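PDB 2PY6: methyltransferase FkbM from Methylobacillus flagellatus KT, which probably transfers a methyl group to an acceptor that is not yet identified. Local coordinates for residues 61-65 / 118-122; 162-168 / 194-198; 174-178 / 190-194. All coordinates share one frame; numbering follows the deposited sequence.

Contact 1 comes first along the chain; contact 3 then falls within the span of contact 2. All precede in sequence the seven-stranded sheet 3-2-1-4-5-7-6, whose strand order is that of class I methyltransferases. Contact 1 joins two loops that leave neighbouring parallel strands, 54-58 and 114-118, of a separate six-stranded sheet. Contacts 2 and 3 both use helix 184-199, pairing it with helices 164-169 and 171-180. Their centres are about 11 Å apart, they share Leu-194, and they touch where Ile-167 meets Phe-174, forming one packed cluster. The centre of contact 1 lies about 21 Å and 27 Å from theirs: it belongs to the separate alpha/beta part, they to the helical part preceding the methyltransferase sheet.

Contact 1: 61-65 / 118-122; sequences KGFGA and NTCRY
Arg-121 lays its guanidinium flat on the ring of Phe-63, the two centres 3.8 Å apart and the planes inclined by only 12°. The nearest approach is 3.4 Å, from CZ of Arg-121 to CE2 of Phe-63, and CZ makes a cation-pi contact over the ring face. The arginine's bend at chi2 brings CD over the same face as a CH-pi partner, 3.9 Å from the Phe-63 centroid, and that at chi3 turns the guanidinium flat onto it. An aromatic ring suits this place because it accepts the flat charged group without competing for its N-H bonds, and these reach Glu-144 through NH1 and Asp-400 through NH2. A leucine in place of Arg-121 would probably leave both carboxylates without this mate and uncover the face of Phe-63.

The backbones are tightest where Gly-62 passes Thr-119. Glycine suits this place, since on this backbone course a CB would clash with the Thr-119 carbonyl; its CA instead makes a CA-H...O contact with Thr-119 O, and Phe-63 N adds a weak hydrogen bond, 3.5 Å, to that oxygen. The methyl CG2 of Thr-119 packs 3.6 Å from Gly-64 N.

Beyond the threonine hydroxyl, direct packing gives way to water. Two waters donate to Thr-119 OG1, one at 2.9 Å and the other at 3.0 Å; the first also accepts from Lys-61 N. OG1 is bonded to Leu-58 O as well. A glycine-rich turn between strand and helix, set against the loop after the neighbouring parallel strand, is characteristic of Rossmann-like alpha/beta folds.

Contact 2: 162-168 / 194-198; sequences DWGADIV and LNFHL. With EDO (1,2-ethanediol), chain C.
A small polar pocket holding 1,2-ethanediol lies between Trp-163 and His-197, where an Asx turn leads into helix 164-169 and that helix crosses helix 184-199. The axes of segments 164-168 and 194-198 approach to 9.0 Å at 123°. In the turn, OD1 of Asp-162 accepts from Gly-164 N, 2.8 Å away and above the carboxylate plane; aspartate thus engages the first amide of the helix, while its OD2 pairs with Arg-148. Glycine suits position 164 itself, since a CB on Gly-164 would collide with Asp-162 OD1.

Trp-163 and His-197 lie side by side and point the same way, their planes 22° apart but slid so far that the rings barely overlap. CE3 of the indole comes over one face of the imidazole, 3.5 Å from His-197 CE1, and Arg-401 makes a cation-pi contact with the tryptophan.

Farther along, the helices meet through apolar branches, as befits a buried interface. Leu-198 points its CD2 between the two helix residues facing it, 3.7 Å from Val-168 CG2 and 3.9 Å from Ile-167 CG2. The Ile-167 methyl involved is the one anti to the backbone N, a position that turns it to the leucine.

The diol, probably from the crystallisation liquor, is held mainly through O2, with a weak bond from O1 to His-197 O; it also bonds to Asp-161 O. O2 lies near the imidazole plane by His-197 ND1, at a distance (2.5 Å) short enough to be doubtful in detail. It accepts from Trp-163 N at 2.9 Å in a nearly straight bond.

Contact 3: 174-178 / 190-194; sequences FQTLA and LYAVL
Segments 174-178 and 190-194 run roughly antiparallel, at 153°, with axes 11.2 Å apart, and their nearest CA atoms are those of Ala-178 and Leu-190. This wide spacing leaves room for large side chains between the helices.

Leu-194 reaches over one face of the Phe-174 ring. Its CD2 sits 3.8 Å from the Phe-174 centroid as a CH-pi contact, 16° off the ring normal, while CD1 lies near the root of the ring, 3.7 Å from Phe-174 CG. A branched leucine suits this place because its two methyls can spread across the aromatic surface.

Leu-190 extends with CG anti to its backbone N (chi1 177°), which brings CD2 against the opposite helix backbone, 3.7 Å from Phe-174 O and equally far from Ala-178 N. The oxygen and the amide are already bonded to each other, so a methyl can cover them at no polar cost. CD1 of Leu-190 meets CD2 of Leu-177 at 4.1 Å.

Ala-178 is small enough to let Tyr-191 close in: its CB is 3.2 Å from Tyr-191 OH, a snug approach, and 3.6 Å from Tyr-191 CZ. Phe-23 of helix 19-32 meets this tyrosine ring, and Leu-376 of helix 375-386 packs on Leu-177 and Leu-190. Two consecutive antiparallel helices joined by a short turn, their facing sides apolar, form a helical hairpin.

Contact 1: 61-65 / 118-122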
ATOM      1  N   LYS A  61      -4.739  16.026   7.087  1.00 36.23           N
ATOM      2  CA  LYS A  61      -4.589  14.840   7.907  1.00 39.65           C
ATOM      3  C   LYS A  61      -3.977  15.178   9.265  1.00 42.52           C
ATOM      4  O   LYS A  61      -3.391  14.288   9.882  1.00 46.41           O
ATOM      5  CB  LYS A  61      -3.674  13.812   7.194  1.00 37.42           C
ATOM      6  CG  LYS A  61      -4.227  13.201   5.905  1.00 40.48           C
ATOM      7  N   GLY A  62      -4.115  16.418   9.750  1.00 41.21           N
ATOM      8  CA  GLY A  62      -3.455  16.820  11.009  1.00 41.87           C
ATOM      9  C   GLY A  62      -4.436  17.269  12.076  1.00 43.12           C
ATOM     10  O   GLY A  62      -5.483  16.665  12.235  1.00 46.30           O
ATOM     11  N   PHE A  63      -4.090  18.321  12.815  1.00 43.17           N
ATOM     12  CA  PHE A  63      -4.966  18.900  13.845  1.00 44.39           C
ATOM     13  C   PHE A  63      -5.959  19.949  13.263  1.00 42.91           C
ATOM     14  O   PHE A  63      -6.610  20.657  14.016  1.00 39.30           O
ATOM     15  CB  PHE A  63      -4.099  19.577  14.942  1.00 47.90           C
ATOM     16  CG  PHE A  63      -3.407  18.616  15.930  1.00 50.43           C
ATOM     17  CD1 PHE A  63      -3.052  17.305  15.589  1.00 56.27           C
ATOM     18  CD2 PHE A  63      -3.021  19.089  17.182  1.00 51.43           C
ATOM     19  CE1 PHE A  63      -2.402  16.474  16.509  1.00 50.45           C
ATOM     20  CE2 PHE A  63      -2.367  18.268  18.103  1.00 54.18           C
ATOM     21  CZ  PHE A  63      -2.058  16.960  17.763  1.00 53.48           C
ATOM     22  N   GLY A  64      -6.089  20.057  11.936  1.00 42.28           N
ATOM     23  CA  GLY A  64      -6.992  21.060  11.320  1.00 43.40           C
ATOM     24  C   GLY A  64      -8.468  20.875  11.643  1.00 44.17           C
ATOM     25  O   GLY A  64      -9.272  21.832  11.538  1.00 43.09           O
ATOM     26  N   ALA A  65      -8.816  19.633  12.015  1.00 43.72           N
ATOM     27  CA  ALA A  65     -10.168  19.255  12.403  1.00 43.08           C
ATOM     28  C   ALA A  65     -10.501  19.896  13.733  1.00 42.81           C
ATOM     29  O   ALA A  65     -11.666  20.198  13.978  1.00 39.14           O
ATOM     30  CB  ALA A  65     -10.311  17.727  12.500  1.00 42.01           C
ATOM     31  N   ASN A 118      -0.046  25.519   9.618  1.00 25.89           N
ATOM     32  CA  ASN A 118       0.600  24.248   9.319  1.00 28.45           C
ATOM     33  C   ASN A 118       0.078  23.231  10.350  1.00 32.04           C
ATOM     34  O   ASN A 118       0.503  23.243  11.510  1.00 34.19           O
ATOM     35  CB  ASN A 118       2.125  24.390   9.362  1.00 27.37           C
ATOM     36  CG  ASN A 118       2.869  23.159   8.835  1.00 27.39           C
ATOM     37  OD1 ASN A 118       2.279  22.120   8.616  1.00 25.81           O
ATOM     38  ND2 ASN A 118       4.182  23.295   8.626  1.00 23.03           N
ATOM     39  N   THR A 119      -0.821  22.340   9.901  1.00 33.79           N
ATOM     40  CA  THR A 119      -1.437  21.291  10.754  1.00 33.67           C
ATOM     41  C   THR A 119      -0.593  20.000  10.895  1.00 36.92           C
ATOM     42  O   THR A 119      -0.916  19.115  11.715  1.00 37.15           O
ATOM     43  CB  THR A 119      -2.833  20.864  10.225  1.00 33.19           C
ATOM     44  OG1 THR A 119      -2.706  20.189   8.955  1.00 33.54           O
ATOM     45  CG2 THR A 119      -3.737  22.039  10.111  1.00 31.71           C
ATOM     46  N   CYS A 120       0.469  19.912  10.094  1.00 37.02           N
ATOM     47  CA  CYS A 120       1.373  18.772  10.083  1.00 37.43           C
ATOM     48  C   CYS A 120       2.236  18.742  11.340  1.00 39.32           C
ATOM     49  O   CYS A 120       2.651  19.791  11.845  1.00 38.61           O
ATOM     50  CB  CYS A 120       2.210  18.797   8.832  1.00 36.43           C
ATOM     51  SG  CYS A 120       1.157  18.723   7.335  1.00 38.26           S
ATOM     52  N   ARG A 121       2.408  17.530  11.879  1.00 40.13           N
ATOM     53  CA  ARG A 121       3.133  17.293  13.122  1.00 41.32           C
ATOM     54  C   ARG A 121       4.413  16.513  12.900  1.00 40.82           C
ATOM     55  O   ARG A 121       5.265  16.514  13.789  1.00 42.80           O
ATOM     56  CB  ARG A 121       2.283  16.476  14.111  1.00 42.97           C
ATOM     57  CG  ARG A 121       0.837  16.909  14.336  1.00 43.45           C
ATOM     58  CD  ARG A 121       0.702  18.224  15.020  1.00 49.79           C
ATOM     59  NE  ARG A 121       0.993  18.158  16.454  1.00 54.44           N
ATOM     60  CZ  ARG A 121       0.814  19.179  17.294  1.00 51.09           C
ATOM     61  NH1 ARG A 121       0.376  20.345  16.843  1.00 47.77           N
ATOM     62  NH2 ARG A 121       1.076  19.038  18.590  1.00 53.23           N
ATOM     63  N   TYR A 122       4.541  15.841  11.750  1.00 40.27           N
ATOM     64  CA  TYR A 122       5.707  15.028  11.459  1.00 42.49           C
ATOM     65  C   TYR A 122       6.660  15.691  10.453  1.00 38.28           C
ATOM     66  O   TYR A 122       6.248  16.479   9.604  1.00 34.39           O
ATOM     67  CB  TYR A 122       5.292  13.578  11.149  1.00 49.28           C
ATOM     68  CG  TYR A 122       4.438  13.015  12.316  1.00 57.84           C
ATOM     69  CD1 TYR A 122       4.913  13.048  13.651  1.00 58.28           C
ATOM     70  CD2 TYR A 122       3.167  12.479  12.094  1.00 59.88           C
ATOM     71  CE1 TYR A 122       4.143  12.571  14.711  1.00 53.82           C
ATOM     72  CE2 TYR A 122       2.395  11.997  13.157  1.00 58.97           C
ATOM     73  CZ  TYR A 122       2.888  12.053  14.457  1.00 58.47           C
ATOM     74  OH  TYR A 122       2.123  11.565  15.499  1.00 62.33           O
TER
HETATM   75  O   HOH W   1      -2.074  17.515   7.909  1.00 30.71           O
HETATM   76  O   HOH W   2      -5.555  19.376   8.914  1.00 29.30           O

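Contact 2: 162-168 / 194-198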
ATOM      1  N   ASP A 162      -4.033  25.175  25.117  1.00 34.07           N
ATOM      2  CA  ASP A 162      -2.903  25.956  25.556  1.00 31.57           C
ATOM      3  C   ASP A 162      -2.819  25.927  27.049  1.00 31.72           C
ATOM      4  O   ASP A 162      -3.619  26.577  27.713  1.00 31.94           O
ATOM      5  CB  ASP A 162      -3.074  27.403  25.088  1.00 31.95           C
ATOM      6  CG  ASP A 162      -1.893  28.291  25.432  1.00 32.87           C
ATOM      7  OD1 ASP A 162      -0.938  27.849  26.118  1.00 29.35           O
ATOM      8  OD2 ASP A 162      -1.963  29.479  25.059  1.00 31.02           O
ATOM      9  N   TRP A 163      -1.795  25.238  27.573  1.00 29.96           N
ATOM     10  CA  TRP A 163      -1.621  25.092  29.009  1.00 30.85           C
ATOM     11  C   TRP A 163      -0.651  26.099  29.574  1.00 31.64           C
ATOM     12  O   TRP A 163      -0.284  25.989  30.742  1.00 33.76           O
ATOM     13  CB  TRP A 163      -1.170  23.666  29.347  1.00 34.14           C
ATOM     14  CG  TRP A 163      -2.197  22.621  28.992  1.00 32.35           C
ATOM     15  CD1 TRP A 163      -3.489  22.846  28.603  1.00 37.52           C
ATOM     16  CD2 TRP A 163      -2.071  21.207  29.127  1.00 34.18           C
ATOM     17  NE1 TRP A 163      -4.136  21.677  28.412  1.00 40.35           N
ATOM     18  CE2 TRP A 163      -3.299  20.646  28.736  1.00 41.38           C
ATOM     19  CE3 TRP A 163      -1.035  20.361  29.488  1.00 37.01           C
ATOM     20  CZ2 TRP A 163      -3.517  19.278  28.699  1.00 36.33           C
ATOM     21  CZ3 TRP A 163      -1.260  19.007  29.474  1.00 32.03           C
ATOM     22  CH2 TRP A 163      -2.487  18.478  29.085  1.00 39.97           C
ATOM     23  N   GLY A 164      -0.280  27.101  28.763  1.00 28.19           N
ATOM     24  CA  GLY A 164       0.692  28.121  29.152  1.00 28.84           C
ATOM     25  C   GLY A 164       0.429  28.815  30.469  1.00 28.49           C
ATOM     26  O   GLY A 164       1.288  28.797  31.358  1.00 28.93           O
ATOM     27  N   ALA A 165      -0.744  29.433  30.573  1.00 28.73           N
ATOM     28  CA  ALA A 165      -1.176  30.194  31.760  1.00 28.64           C
ATOM     29  C   ALA A 165      -1.194  29.376  33.053  1.00 26.82           C
ATOM     30  O   ALA A 165      -0.857  29.888  34.096  1.00 25.08           O
ATOM     31  CB  ALA A 165      -2.541  30.767  31.517  1.00 27.88           C
ATOM     32  N   ASP A 166      -1.635  28.124  32.957  1.00 27.43           N
ATOM     33  CA  ASP A 166      -1.636  27.169  34.083  1.00 29.95           C
ATOM     34  C   ASP A 166      -0.235  26.964  34.607  1.00 29.88           C
ATOM     35  O   ASP A 166      -0.015  26.910  35.820  1.00 27.81           O
ATOM     36  CB  ASP A 166      -2.130  25.779  33.633  1.00 27.10           C
ATOM     37  CG  ASP A 166      -3.641  25.709  33.493  1.00 36.39           C
ATOM     38  OD1 ASP A 166      -4.288  26.763  33.691  1.00 32.28           O
ATOM     39  OD2 ASP A 166      -4.177  24.605  33.195  1.00 40.47           O
ATOM     40  N   ILE A 167       0.709  26.826  33.681  1.00 31.63           N
ATOM     41  CA  ILE A 167       2.122  26.638  34.070  1.00 32.54           C
ATOM     42  C   ILE A 167       2.677  27.867  34.757  1.00 30.09           C
ATOM     43  O   ILE A 167       3.382  27.739  35.764  1.00 32.42           O
ATOM     44  CB  ILE A 167       3.020  26.217  32.877  1.00 31.24           C
ATOM     45  CG1 ILE A 167       2.573  24.828  32.393  1.00 35.05           C
ATOM     46  CG2 ILE A 167       4.471  26.149  33.319  1.00 33.84           C
ATOM     47  CD1 ILE A 167       3.033  24.495  31.043  1.00 31.71           C
ATOM     48  N   VAL A 168       2.321  29.043  34.244  1.00 28.96           N
ATOM     49  CA  VAL A 168       2.779  30.314  34.803  1.00 28.12           C
ATOM     50  C   VAL A 168       2.279  30.509  36.241  1.00 28.86           C
ATOM     51  O   VAL A 168       2.942  31.172  37.023  1.00 30.98           O
ATOM     52  CB  VAL A 168       2.362  31.507  33.889  1.00 28.59           C
ATOM     53  CG1 VAL A 168       2.629  32.873  34.543  1.00 29.37           C
ATOM     54  CG2 VAL A 168       3.041  31.435  32.522  1.00 28.43           C
ATOM     55  N   LEU A 194       7.440  21.570  29.882  1.00 31.01           N
ATOM     56  CA  LEU A 194       6.914  22.841  30.340  1.00 29.90           C
ATOM     57  C   LEU A 194       7.289  23.945  29.357  1.00 28.64           C
ATOM     58  O   LEU A 194       6.489  24.834  29.112  1.00 34.44           O
ATOM     59  CB  LEU A 194       7.431  23.159  31.729  1.00 28.42           C
ATOM     60  CG  LEU A 194       7.149  22.138  32.837  1.00 31.43           C
ATOM     61  CD1 LEU A 194       7.797  22.629  34.127  1.00 24.12           C
ATOM     62  CD2 LEU A 194       5.653  21.839  33.070  1.00 29.23           C
ATOM     63  N   ASN A 195       8.485  23.894  28.793  1.00 26.29           N
ATOM     64  CA  ASN A 195       8.869  24.867  27.777  1.00 27.01           C
ATOM     65  C   ASN A 195       8.012  24.718  26.522  1.00 27.45           C
ATOM     66  O   ASN A 195       7.614  25.725  25.957  1.00 27.56           O
ATOM     67  CB  ASN A 195      10.356  24.821  27.464  1.00 29.80           C
ATOM     68  CG  ASN A 195      11.198  25.359  28.606  1.00 34.20           C
ATOM     69  OD1 ASN A 195      10.680  26.006  29.486  1.00 41.54           O
ATOM     70  ND2 ASN A 195      12.475  25.046  28.615  1.00 29.80           N
ATOM     71  N   PHE A 196       7.693  23.492  26.094  1.00 28.07           N
ATOM     72  CA  PHE A 196       6.768  23.352  24.959  1.00 28.39           C
ATOM     73  C   PHE A 196       5.421  24.105  25.165  1.00 27.76           C
ATOM     74  O   PHE A 196       4.973  24.861  24.299  1.00 27.54           O
ATOM     75  CB  PHE A 196       6.481  21.895  24.665  1.00 28.77           C
ATOM     76  CG  PHE A 196       5.262  21.700  23.797  1.00 27.14           C
ATOM     77  CD1 PHE A 196       5.290  22.055  22.475  1.00 21.31           C
ATOM     78  CD2 PHE A 196       4.077  21.201  24.338  1.00 30.55           C
ATOM     79  CE1 PHE A 196       4.164  21.871  21.686  1.00 33.66           C
ATOM     80  CE2 PHE A 196       2.954  21.026  23.563  1.00 36.20           C
ATOM     81  CZ  PHE A 196       3.004  21.342  22.235  1.00 27.21           C
ATOM     82  N   HIS A 197       4.789  23.873  26.311  1.00 27.90           N
ATOM     83  CA  HIS A 197       3.543  24.530  26.680  1.00 28.91           C
ATOM     84  C   HIS A 197       3.702  26.051  26.820  1.00 29.47           C
ATOM     85  O   HIS A 197       2.834  26.791  26.413  1.00 26.37           O
ATOM     86  CB  HIS A 197       2.943  23.932  27.973  1.00 33.71           C
ATOM     87  CG  HIS A 197       2.553  22.482  27.857  1.00 32.59           C
ATOM     88  ND1 HIS A 197       1.528  22.044  27.048  1.00 32.78           N
ATOM     89  CD2 HIS A 197       3.068  21.373  28.445  1.00 38.36           C
ATOM     90  CE1 HIS A 197       1.449  20.725  27.117  1.00 33.85           C
ATOM     91  NE2 HIS A 197       2.371  20.294  27.962  1.00 32.94           N
ATOM     92  N   LEU A 198       4.810  26.529  27.384  1.00 28.19           N
ATOM     93  CA  LEU A 198       4.994  27.975  27.519  1.00 25.89           C
ATOM     94  C   LEU A 198       5.233  28.685  26.172  1.00 26.76           C
ATOM     95  O   LEU A 198       4.792  29.797  25.983  1.00 21.97           O
ATOM     96  CB  LEU A 198       6.143  28.300  28.476  1.00 22.48           C
ATOM     97  CG  LEU A 198       5.937  27.969  29.949  1.00 19.68           C
ATOM     98  CD1 LEU A 198       7.231  28.085  30.707  1.00 20.70           C
ATOM     99  CD2 LEU A 198       4.879  28.845  30.553  1.00 20.69           C
TER
HETATM  100  C1  EDO C 410       0.581  25.616  24.546  1.00 32.09           C
HETATM  101  O1  EDO C 410       1.632  25.860  23.653  1.00 43.26           O
HETATM  102  C2  EDO C 410       0.191  24.140  24.532  1.00 34.76           C
HETATM  103  O2  EDO C 410       0.025  23.663  25.878  1.00 21.36           O

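Contact 3: 174-178 / 190-194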
ATOM      1  N   PHE A 174       6.483  23.597  40.202  1.00 25.93           N
ATOM      2  CA  PHE A 174       7.280  22.898  39.188  1.00 24.84           C
ATOM      3  C   PHE A 174       8.784  22.878  39.508  1.00 27.17           C
ATOM      4  O   PHE A 174       9.452  21.894  39.228  1.00 28.72           O
ATOM      5  CB  PHE A 174       7.024  23.442  37.787  1.00 24.81           C
ATOM      6  CG  PHE A 174       5.708  23.005  37.197  1.00 20.94           C
ATOM      7  CD1 PHE A 174       5.467  21.670  36.968  1.00 24.55           C
ATOM      8  CD2 PHE A 174       4.764  23.932  36.803  1.00 21.24           C
ATOM      9  CE1 PHE A 174       4.278  21.262  36.414  1.00 27.09           C
ATOM     10  CE2 PHE A 174       3.590  23.535  36.256  1.00 26.38           C
ATOM     11  CZ  PHE A 174       3.342  22.189  36.070  1.00 27.50           C
ATOM     12  N   GLN A 175       9.321  23.954  40.073  1.00 29.35           N
ATOM     13  CA  GLN A 175      10.724  23.977  40.484  1.00 34.03           C
ATOM     14  C   GLN A 175      10.973  22.961  41.600  1.00 31.76           C
ATOM     15  O   GLN A 175      12.026  22.318  41.644  1.00 33.13           O
ATOM     16  CB  GLN A 175      11.125  25.380  40.939  1.00 34.75           C
ATOM     17  CG  GLN A 175      11.044  26.396  39.827  1.00 41.71           C
ATOM     18  CD  GLN A 175      11.520  27.757  40.263  1.00 42.48           C
ATOM     19  OE1 GLN A 175      10.920  28.402  41.139  1.00 48.74           O
ATOM     20  NE2 GLN A 175      12.600  28.220  39.644  1.00 49.55           N
ATOM     21  N   THR A 176       9.999  22.843  42.504  1.00 31.83           N
ATOM     22  CA  THR A 176      10.030  21.845  43.573  1.00 31.66           C
ATOM     23  C   THR A 176       9.982  20.415  42.998  1.00 30.59           C
ATOM     24  O   THR A 176      10.718  19.561  43.457  1.00 32.47           O
ATOM     25  CB  THR A 176       8.922  22.077  44.632  1.00 31.36           C
ATOM     26  OG1 THR A 176       9.124  23.345  45.251  1.00 25.92           O
ATOM     27  CG2 THR A 176       8.950  21.013  45.696  1.00 35.87           C
ATOM     28  N   LEU A 177       9.127  20.154  42.010  1.00 29.38           N
ATOM     29  CA  LEU A 177       9.143  18.854  41.335  1.00 28.85           C
ATOM     30  C   LEU A 177      10.529  18.574  40.712  1.00 29.85           C
ATOM     31  O   LEU A 177      11.070  17.492  40.877  1.00 25.80           O
ATOM     32  CB  LEU A 177       8.061  18.781  40.267  1.00 28.82           C
ATOM     33  CG  LEU A 177       7.898  17.486  39.475  1.00 31.12           C
ATOM     34  CD1 LEU A 177       7.738  16.295  40.404  1.00 34.22           C
ATOM     35  CD2 LEU A 177       6.698  17.584  38.535  1.00 31.35           C
ATOM     36  N   ALA A 178      11.094  19.548  39.994  1.00 28.20           N
ATOM     37  CA  ALA A 178      12.413  19.385  39.370  1.00 28.48           C
ATOM     38  C   ALA A 178      13.483  18.896  40.372  1.00 29.50           C
ATOM     39  O   ALA A 178      14.296  18.005  40.068  1.00 27.44           O
ATOM     40  CB  ALA A 178      12.843  20.702  38.755  1.00 26.25           C
ATOM     41  N   LEU A 190      11.415  17.258  32.205  1.00 28.09           N
ATOM     42  CA  LEU A 190      10.393  18.105  32.814  1.00 27.36           C
ATOM     43  C   LEU A 190      10.398  19.488  32.202  1.00 27.82           C
ATOM     44  O   LEU A 190       9.375  19.984  31.757  1.00 24.31           O
ATOM     45  CB  LEU A 190      10.579  18.245  34.332  1.00 28.68           C
ATOM     46  CG  LEU A 190       9.584  19.193  35.038  1.00 26.22           C
ATOM     47  CD1 LEU A 190       8.142  18.647  34.890  1.00 29.23           C
ATOM     48  CD2 LEU A 190       9.910  19.448  36.491  1.00 30.02           C
ATOM     49  N   TYR A 191      11.571  20.134  32.220  1.00 28.91           N
ATOM     50  CA  TYR A 191      11.693  21.481  31.689  1.00 24.38           C
ATOM     51  C   TYR A 191      11.374  21.593  30.201  1.00 26.56           C
ATOM     52  O   TYR A 191      10.749  22.563  29.787  1.00 27.97           O
ATOM     53  CB  TYR A 191      13.037  22.095  32.023  1.00 27.52           C
ATOM     54  CG  TYR A 191      13.199  22.465  33.497  1.00 27.35           C
ATOM     55  CD1 TYR A 191      12.306  23.316  34.133  1.00 33.58           C
ATOM     56  CD2 TYR A 191      14.279  22.009  34.227  1.00 34.02           C
ATOM     57  CE1 TYR A 191      12.460  23.658  35.465  1.00 40.22           C
ATOM     58  CE2 TYR A 191      14.441  22.343  35.552  1.00 31.06           C
ATOM     59  CZ  TYR A 191      13.545  23.173  36.169  1.00 33.73           C
ATOM     60  OH  TYR A 191      13.723  23.517  37.503  1.00 34.77           O
ATOM     61  N   ALA A 192      11.705  20.559  29.424  1.00 26.90           N
ATOM     62  CA  ALA A 192      11.399  20.518  27.984  1.00 29.27           C
ATOM     63  C   ALA A 192       9.865  20.502  27.755  1.00 27.46           C
ATOM     64  O   ALA A 192       9.327  21.241  26.930  1.00 26.09           O
ATOM     65  CB  ALA A 192      12.092  19.306  27.334  1.00 26.91           C
ATOM     66  N   VAL A 193       9.147  19.698  28.534  1.00 30.54           N
ATOM     67  CA  VAL A 193       7.677  19.651  28.404  1.00 31.33           C
ATOM     68  C   VAL A 193       6.999  20.979  28.782  1.00 31.27           C
ATOM     69  O   VAL A 193       6.083  21.429  28.118  1.00 33.96           O
ATOM     70  CB  VAL A 193       7.110  18.510  29.263  1.00 32.10           C
ATOM     71  CG1 VAL A 193       5.544  18.577  29.360  1.00 34.93           C
ATOM     72  CG2 VAL A 193       7.598  17.173  28.713  1.00 38.57           C
ATOM     73  N   LEU A 194       7.440  21.570  29.882  1.00 31.01           N
ATOM     74  CA  LEU A 194       6.914  22.841  30.340  1.00 29.90           C
ATOM     75  C   LEU A 194       7.289  23.945  29.357  1.00 28.64           C
ATOM     76  O   LEU A 194       6.489  24.834  29.112  1.00 34.44           O
ATOM     77  CB  LEU A 194       7.431  23.159  31.729  1.00 28.42           C
ATOM     78  CG  LEU A 194       7.149  22.138  32.837  1.00 31.43           C
ATOM     79  CD1 LEU A 194       7.797  22.629  34.127  1.00 24.12           C
ATOM     80  CD2 LEU A 194       5.653  21.839  33.070  1.00 29.23           C
TER